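Local coordinates for protein KLLA0E08119p (Kluyveromyces lactis, PDB 3VA7) that probably carboxylates urea with bicarbonate at the expense of ATP, using biotin as the carboxyl carrier, in the urea carboxylase part of a longer multifunctional enzyme, at residues A[273-276]-A[277-281]; A[450-454]-A[455-459]; A[648-651]-A[652-655]. All blocks are in the same frame, centred on the assembly; numbering follows the deposited sequence.

Interaction 1 of 3, residues A[273-276]-A[277-281]; sequences PNLP and EATRA
The guanidinium of Arg280 is approached from two directions: the CD2 methyl of Leu275 comes at it obliquely, 3.4 Å from Arg280 NH1, while the carboxylate of Glu277 lies in its plane, at the edge. That second approach, Arg280 NE to Glu277 OE2 at 3.6 Å, is a long salt bridge within the first turn of helix 277-293. The stronger partner is Glu254 of strand 249-261, which forms a salt bridge with Arg280 NH1, so two carboxylates hold the group by charge.

Arg280 sets off with CG anti to the backbone N (chi1 166°) and then bends at chi3, which swings NH1 round to the leucine. Leu275 divides its two methyls between neighbours: CD2 also packs on Arg280 CB at 3.7 Å, and CD1 meets Thr279, 3.8 Å from OG1 and 3.9 Å from CG2. The Thr279 methyl continues the apolar patch onto the proline ring, where CB, CG and CD of Pro276 all gather round it. Tyr306, from strand 299-307, touches Leu275, Pro276 and Thr279 as well.

The Pro276 carbonyl accepts two backbone N-H groups. Arg280 N reaches Pro276 O at 2.9 Å, nearly straight (164°) and in the carbonyl plane; Thr279 N, also 2.9 Å from Pro276 O, stands well above that plane and makes the more bent bond.

Pro276 is thus the N-cap residue. Contact between the residue before the cap (N', Leu275) and the fourth after it (N4, Arg280) is the layout of a hydrophobic staple, here with the aliphatic base of an arginine replacing the usual apolar side chain, at the start of a surface helix in the ATP-binding region of the biotin carboxylase part.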
loop_
_atom_site.group_PDB
_atom_site.type_symbol
_atom_site.label_atom_id
_atom_site.label_comp_id
_atom_site.label_asym_id
_atom_site.label_seq_id
_atom_site.Cartn_x
_atom_site.Cartn_y
_atom_site.Cartn_z
ATOM N N PRO A 273 10.615 -5.392 42.086
ATOM C CA PRO A 273 11.925 -4.957 42.556
ATOM C C PRO A 273 11.807 -4.307 43.952
ATOM O O PRO A 273 10.737 -3.797 44.289
ATOM C CB PRO A 273 12.300 -3.901 41.521
ATOM C CG PRO A 273 10.969 -3.259 41.176
ATOM C CD PRO A 273 10.039 -4.446 41.105
ATOM N N ASN A 274 12.898 -4.333 44.730
ATOM C CA ASN A 274 13.028 -3.582 46.008
ATOM C C ASN A 274 11.893 -3.844 46.962
ATOM O O ASN A 274 11.226 -2.909 47.446
ATOM C CB ASN A 274 13.131 -2.068 45.789
ATOM C CG ASN A 274 14.364 -1.667 44.981
ATOM O OD1 ASN A 274 15.479 -2.194 45.179
ATOM N ND2 ASN A 274 14.160 -0.734 44.042
ATOM N N LEU A 275 11.657 -5.135 47.179
ATOM C CA LEU A 275 10.641 -5.587 48.100
ATOM C C LEU A 275 11.227 -6.720 48.902
ATOM O O LEU A 275 11.662 -7.731 48.339
ATOM C CB LEU A 275 9.397 -6.038 47.358
ATOM C CG LEU A 275 8.285 -6.722 48.144
ATOM C CD1 LEU A 275 7.396 -5.704 48.811
ATOM C CD2 LEU A 275 7.484 -7.557 47.165
ATOM N N PRO A 276 11.269 -6.535 50.231
ATOM C CA PRO A 276 11.798 -7.567 51.129
ATOM C C PRO A 276 10.811 -8.718 51.323
ATOM O O PRO A 276 9.589 -8.507 51.409
ATOM C CB PRO A 276 12.012 -6.816 52.443
ATOM C CG PRO A 276 11.740 -5.310 52.113
ATOM C CD PRO A 276 10.861 -5.308 50.944
ATOM N N GLU A 277 11.363 -9.929 51.359
ATOM C CA GLU A 277 10.640 -11.140 51.774
ATOM C C GLU A 277 9.624 -10.981 52.939
ATOM O O GLU A 277 8.485 -11.445 52.824
ATOM C CB GLU A 277 11.637 -12.237 52.117
ATOM C CG GLU A 277 12.300 -12.825 50.924
ATOM C CD GLU A 277 11.395 -13.810 50.156
ATOM O OE1 GLU A 277 10.382 -14.321 50.729
ATOM O OE2 GLU A 277 11.725 -14.081 48.968
ATOM N N ALA A 278 10.029 -10.373 54.058
ATOM C CA ALA A 278 9.084 -10.097 55.156
ATOM C C ALA A 278 7.739 -9.554 54.618
ATOM O O ALA A 278 6.640 -10.001 55.027
ATOM C CB ALA A 278 9.695 -9.115 56.215
ATOM N N THR A 279 7.830 -8.612 53.682
ATOM C CA THR A 279 6.635 -7.946 53.202
ATOM C C THR A 279 5.984 -8.677 51.984
ATOM O O THR A 279 4.755 -8.677 51.854
ATOM C CB THR A 279 6.880 -6.414 53.113
ATOM O OG1 THR A 279 5.917 -5.772 52.264
ATOM C CG2 THR A 279 8.255 -6.170 52.624
ATOM N N ARG A 280 6.787 -9.350 51.152
ATOM C CA ARG A 280 6.248 -10.246 50.116
ATOM C C ARG A 280 5.499 -11.446 50.695
ATOM O O ARG A 280 4.377 -11.733 50.262
ATOM C CB ARG A 280 7.314 -10.728 49.110
ATOM C CG ARG A 280 6.852 -11.918 48.228
ATOM C CD ARG A 280 7.789 -12.351 47.067
ATOM N NE ARG A 280 9.206 -12.052 47.285
ATOM C CZ ARG A 280 9.867 -11.026 46.730
ATOM N NH1 ARG A 280 9.267 -10.180 45.895
ATOM N NH2 ARG A 280 11.146 -10.843 47.021
ATOM N N ALA A 281 6.114 -12.160 51.643
ATOM C CA ALA A 281 5.469 -13.340 52.261
ATOM C C ALA A 281 4.143 -12.974 52.949
ATOM O O ALA A 281 3.226 -13.809 53.059
ATOM C CB ALA A 281 6.421 -14.066 53.236
#

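Interaction 2 of 3, residues A[450-454]-A[455-459]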
loop_
_atom_site.group_PDB
_atom_site.type_symbol
_atom_site.label_atom_id
_atom_site.label_comp_id
_atom_site.label_asym_id
_atom_site.label_seq_id
_atom_site.Cartn_x
_atom_site.Cartn_y
_atom_site.Cartn_z
ATOM N N ARG A 450 10.381 1.877 23.741
ATOM C CA ARG A 450 11.838 1.663 23.636
ATOM C C ARG A 450 12.604 2.590 24.567
ATOM O O ARG A 450 13.507 2.176 25.329
ATOM C CB ARG A 450 12.295 1.913 22.204
ATOM C CG ARG A 450 12.439 0.673 21.386
ATOM C CD ARG A 450 12.268 1.053 19.969
ATOM N NE ARG A 450 12.151 -0.126 19.143
ATOM C CZ ARG A 450 11.874 -0.077 17.848
ATOM N NH1 ARG A 450 11.687 1.109 17.296
ATOM N NH2 ARG A 450 11.793 -1.191 17.110
ATOM N N SER A 451 12.208 3.848 24.467
ATOM C CA SER A 451 12.640 4.915 25.316
ATOM C C SER A 451 12.417 4.599 26.817
ATOM O O SER A 451 13.346 4.773 27.622
ATOM C CB SER A 451 11.933 6.192 24.874
ATOM O OG SER A 451 11.635 6.981 26.001
ATOM N N ILE A 452 11.219 4.128 27.191
ATOM C CA ILE A 452 10.975 3.706 28.595
ATOM C C ILE A 452 11.847 2.530 28.994
ATOM O O ILE A 452 12.673 2.676 29.865
ATOM C CB ILE A 452 9.528 3.393 28.897
ATOM C CG1 ILE A 452 8.656 4.627 28.712
ATOM C CG2 ILE A 452 9.397 2.892 30.311
ATOM C CD1 ILE A 452 7.204 4.302 28.785
ATOM N N ALA A 453 11.706 1.394 28.315
ATOM C CA ALA A 453 12.581 0.220 28.532
ATOM C C ALA A 453 14.061 0.594 28.635
ATOM O O ALA A 453 14.861 -0.123 29.220
ATOM C CB ALA A 453 12.388 -0.791 27.419
ATOM N N SER A 454 14.413 1.727 28.052
ATOM C CA SER A 454 15.820 2.168 27.966
ATOM C C SER A 454 16.272 3.124 29.029
ATOM O O SER A 454 17.465 3.358 29.154
ATOM C CB SER A 454 16.056 2.897 26.656
ATOM O OG SER A 454 16.547 1.927 25.799
ATOM N N SER A 455 15.303 3.731 29.710
ATOM C CA SER A 455 15.557 4.849 30.592
ATOM C C SER A 455 16.467 4.467 31.758
ATOM O O SER A 455 16.625 3.277 32.091
ATOM C CB SER A 455 14.236 5.445 31.076
ATOM O OG SER A 455 13.464 4.460 31.721
ATOM N N LYS A 456 17.088 5.488 32.350
ATOM C CA LYS A 456 17.891 5.311 33.546
ATOM C C LYS A 456 16.877 4.970 34.648
ATOM O O LYS A 456 17.074 4.008 35.416
ATOM C CB LYS A 456 18.687 6.603 33.836
ATOM C CG LYS A 456 19.684 6.588 35.033
ATOM C CD LYS A 456 21.074 6.064 34.618
ATOM C CE LYS A 456 22.206 7.011 35.131
ATOM N NZ LYS A 456 23.577 6.458 34.843
ATOM N N MET A 457 15.767 5.720 34.667
ATOM C CA MET A 457 14.647 5.442 35.559
ATOM C C MET A 457 14.353 3.953 35.646
ATOM O O MET A 457 14.596 3.322 36.678
ATOM C CB MET A 457 13.403 6.182 35.097
ATOM C CG MET A 457 12.177 6.001 36.023
ATOM S SD MET A 457 11.112 4.594 35.645
ATOM C CE MET A 457 10.456 5.037 34.019
ATOM N N PHE A 458 13.864 3.375 34.560
ATOM C CA PHE A 458 13.463 1.997 34.635
ATOM C C PHE A 458 14.575 1.133 35.179
ATOM O O PHE A 458 14.312 0.274 35.986
ATOM C CB PHE A 458 12.978 1.465 33.294
ATOM C CG PHE A 458 12.366 0.093 33.372
ATOM C CD1 PHE A 458 12.777 -0.913 32.503
ATOM C CD2 PHE A 458 11.380 -0.195 34.312
ATOM C CE1 PHE A 458 12.212 -2.167 32.560
ATOM C CE2 PHE A 458 10.804 -1.448 34.390
ATOM C CZ PHE A 458 11.213 -2.433 33.522
ATOM N N LYS A 459 15.814 1.368 34.767
ATOM C CA LYS A 459 16.906 0.491 35.192
ATOM C C LYS A 459 17.215 0.610 36.675
ATOM O O LYS A 459 17.502 -0.374 37.356
ATOM C CB LYS A 459 18.182 0.735 34.399
ATOM C CG LYS A 459 19.085 -0.467 34.451
ATOM C CD LYS A 459 20.459 -0.145 33.955
ATOM C CE LYS A 459 21.383 -1.335 34.176
ATOM N NZ LYS A 459 21.496 -1.589 35.637
HETATM O O HOH W 1 16.790 0.740 31.143
#
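Ser455 turns back on Ile452 and grips its carbonyl twice. The hydroxyl donates from Ser455 OG to Ile452 O at 2.7 Å, in the carbonyl plane and on a lone pair. The amide, Ser455 N to Ile452 O at 2.8 Å, is a straight bond (166°) but comes from above that plane. With chi1 at 57°, OG sits between the backbone N and the carbonyl carbon, where it can also accept: Phe458 N donates to Ser455 OG at 3.1 Å. One hydroxyl therefore serves a carbonyl near the end of helix 446-454 and an N-H at the start of helix 456-460.

Ala453 O is met by a water at 2.9 Å, and the same water gives its other proton to Ser455 O at 2.7 Å, bridging the two carbonyls. Asn431 supplements this, ND2 bonding to Ala453 O and OD1 to the hydroxyl of Ser454.

Phe458 turns the edge of its ring to Ala453 O, CD1 being 4.0 Å away, and makes a cation-pi contact with Arg423. Ile452 and Met457 meet loosely through methyls. This is a serine N-cap at the junction of consecutive helices, in the C-terminal domain of the biotin carboxylase part.

Interaction 3 of 3, residues A[648-651]-A[652-655]; sequences AAPK and SLLP
Leu653 lays its branched end across the ring of Pro650, crossing it at a slant. Leu653 CG stands 3.9 Å from Pro650 CB, and the methyl CD1 reaches further along the ring, 4.0 Å from Pro650 CG and about as far from CD. The leucine gets there because its CG is beside the backbone N and anti to the carbonyl carbon (chi1 -55°), which tips the isobutyl group back over the residue three positions earlier. With an alanine in place of Leu653, the Pro650 ring would probably lose most of this cover and a gap would be left beside it.

The next leucine does something similar on a different partner. Leu654 sends CD2 to the methyl of Ala649, 3.8 Å from Ala649 CB, while its CG rests 3.8 Å from Lys651 O. Both ends of this pair also meet helix 511-520, Ala649 on Val520 and Leu654 on Leu516.

The backbone makes two consecutive, overlapping type I beta-turns, each closed by a weak bond: Leu653 N to Pro650 O at 3.4 Å, and Leu654 N to Lys651 O at 3.3 Å. Two polar groups are satisfied by residues outside the turns: Ser652 OG bonds to Gly806 N and to Glu805 OE1, and Leu653 O to the hydroxyl of Tyr512.

Since both backbone bonds across the bend are weak and the side-chain contacts apolar, these turns in the carboxyltransferase region are probably held by packing together with hydrogen bonds to their surroundings.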
loop_
_atom_site.group_PDB
_atom_site.type_symbol
_atom_site.label_atom_id
_atom_site.label_comp_id
_atom_site.label_asym_id
_atom_site.label_seq_id
_atom_site.Cartn_x
_atom_site.Cartn_y
_atom_site.Cartn_z
ATOM N N ALA A 648 27.030 23.385 0.571
ATOM C CA ALA A 648 26.235 24.070 -0.464
ATOM C C ALA A 648 26.540 23.488 -1.864
ATOM O O ALA A 648 27.691 23.242 -2.192
ATOM C CB ALA A 648 26.544 25.565 -0.453
ATOM N N ALA A 649 25.533 23.254 -2.689
ATOM C CA ALA A 649 25.800 22.766 -4.031
ATOM C C ALA A 649 26.564 23.808 -4.789
ATOM O O ALA A 649 26.121 24.940 -4.848
ATOM C CB ALA A 649 24.512 22.472 -4.759
ATOM N N PRO A 650 27.703 23.441 -5.400
ATOM C CA PRO A 650 28.365 24.376 -6.320
ATOM C C PRO A 650 27.317 24.880 -7.255
ATOM O O PRO A 650 26.448 24.113 -7.606
ATOM C CB PRO A 650 29.334 23.477 -7.082
ATOM C CG PRO A 650 29.662 22.428 -6.091
ATOM C CD PRO A 650 28.340 22.121 -5.421
ATOM N N LYS A 651 27.358 26.141 -7.662
ATOM C CA LYS A 651 26.239 26.695 -8.446
ATOM C C LYS A 651 26.283 26.326 -9.913
ATOM O O LYS A 651 25.276 26.438 -10.591
ATOM C CB LYS A 651 26.162 28.211 -8.300
ATOM C CG LYS A 651 26.775 28.694 -6.982
ATOM C CD LYS A 651 25.817 29.610 -6.172
ATOM C CE LYS A 651 26.429 29.929 -4.766
ATOM N NZ LYS A 651 25.577 30.843 -3.908
ATOM N N SER A 652 27.443 25.938 -10.427
ATOM C CA SER A 652 27.509 25.520 -11.826
ATOM C C SER A 652 26.810 24.150 -12.035
ATOM O O SER A 652 26.392 23.813 -13.149
ATOM C CB SER A 652 28.956 25.477 -12.327
ATOM O OG SER A 652 29.788 24.658 -11.513
ATOM N N LEU A 653 26.701 23.388 -10.943
ATOM C CA LEU A 653 26.002 22.114 -10.915
ATOM C C LEU A 653 24.465 22.216 -10.776
ATOM O O LEU A 653 23.761 21.190 -10.900
ATOM C CB LEU A 653 26.546 21.242 -9.778
ATOM C CG LEU A 653 28.048 20.970 -9.733
ATOM C CD1 LEU A 653 28.351 19.808 -8.774
ATOM C CD2 LEU A 653 28.631 20.733 -11.157
ATOM N N LEU A 654 23.936 23.418 -10.499
ATOM C CA LEU A 654 22.479 23.561 -10.440
ATOM C C LEU A 654 21.876 23.434 -11.835
ATOM O O LEU A 654 22.493 23.869 -12.806
ATOM C CB LEU A 654 22.039 24.873 -9.798
ATOM C CG LEU A 654 22.540 25.092 -8.371
ATOM C CD1 LEU A 654 22.065 26.483 -7.897
ATOM C CD2 LEU A 654 22.147 23.947 -7.389
ATOM N N PRO A 655 20.695 22.800 -11.937
ATOM C CA PRO A 655 20.022 22.699 -13.216
ATOM C C PRO A 655 19.389 24.031 -13.597
ATOM O O PRO A 655 19.018 24.808 -12.712
ATOM C CB PRO A 655 18.926 21.656 -12.950
ATOM C CG PRO A 655 18.718 21.684 -11.485
ATOM C CD PRO A 655 20.067 21.937 -10.924
#

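How the interactions relate
Followed from the N terminus, the three contacts come in series, none nesting or crossing, and each closes only a few residues of chain: a helix start, a helix-helix junction and a pair of turns. Interaction 1 turns the chain from the loop after strand 264-270 into helix 277-293. Interaction 2, much later, joins helix 446-454 to helix 456-460. Their centres are 23 Å apart and they do not touch, yet they share a neighbourhood: Ile267, on the strand leading toward interaction 1, packs on Ile452 and Phe458, and Asn274 touches Ala461. Interaction 3 belongs to the carboxyltransferase region, its centre 45 Å from that of interaction 2, and ties the loop between strands 626-628 and 662-669 to helix 511-520.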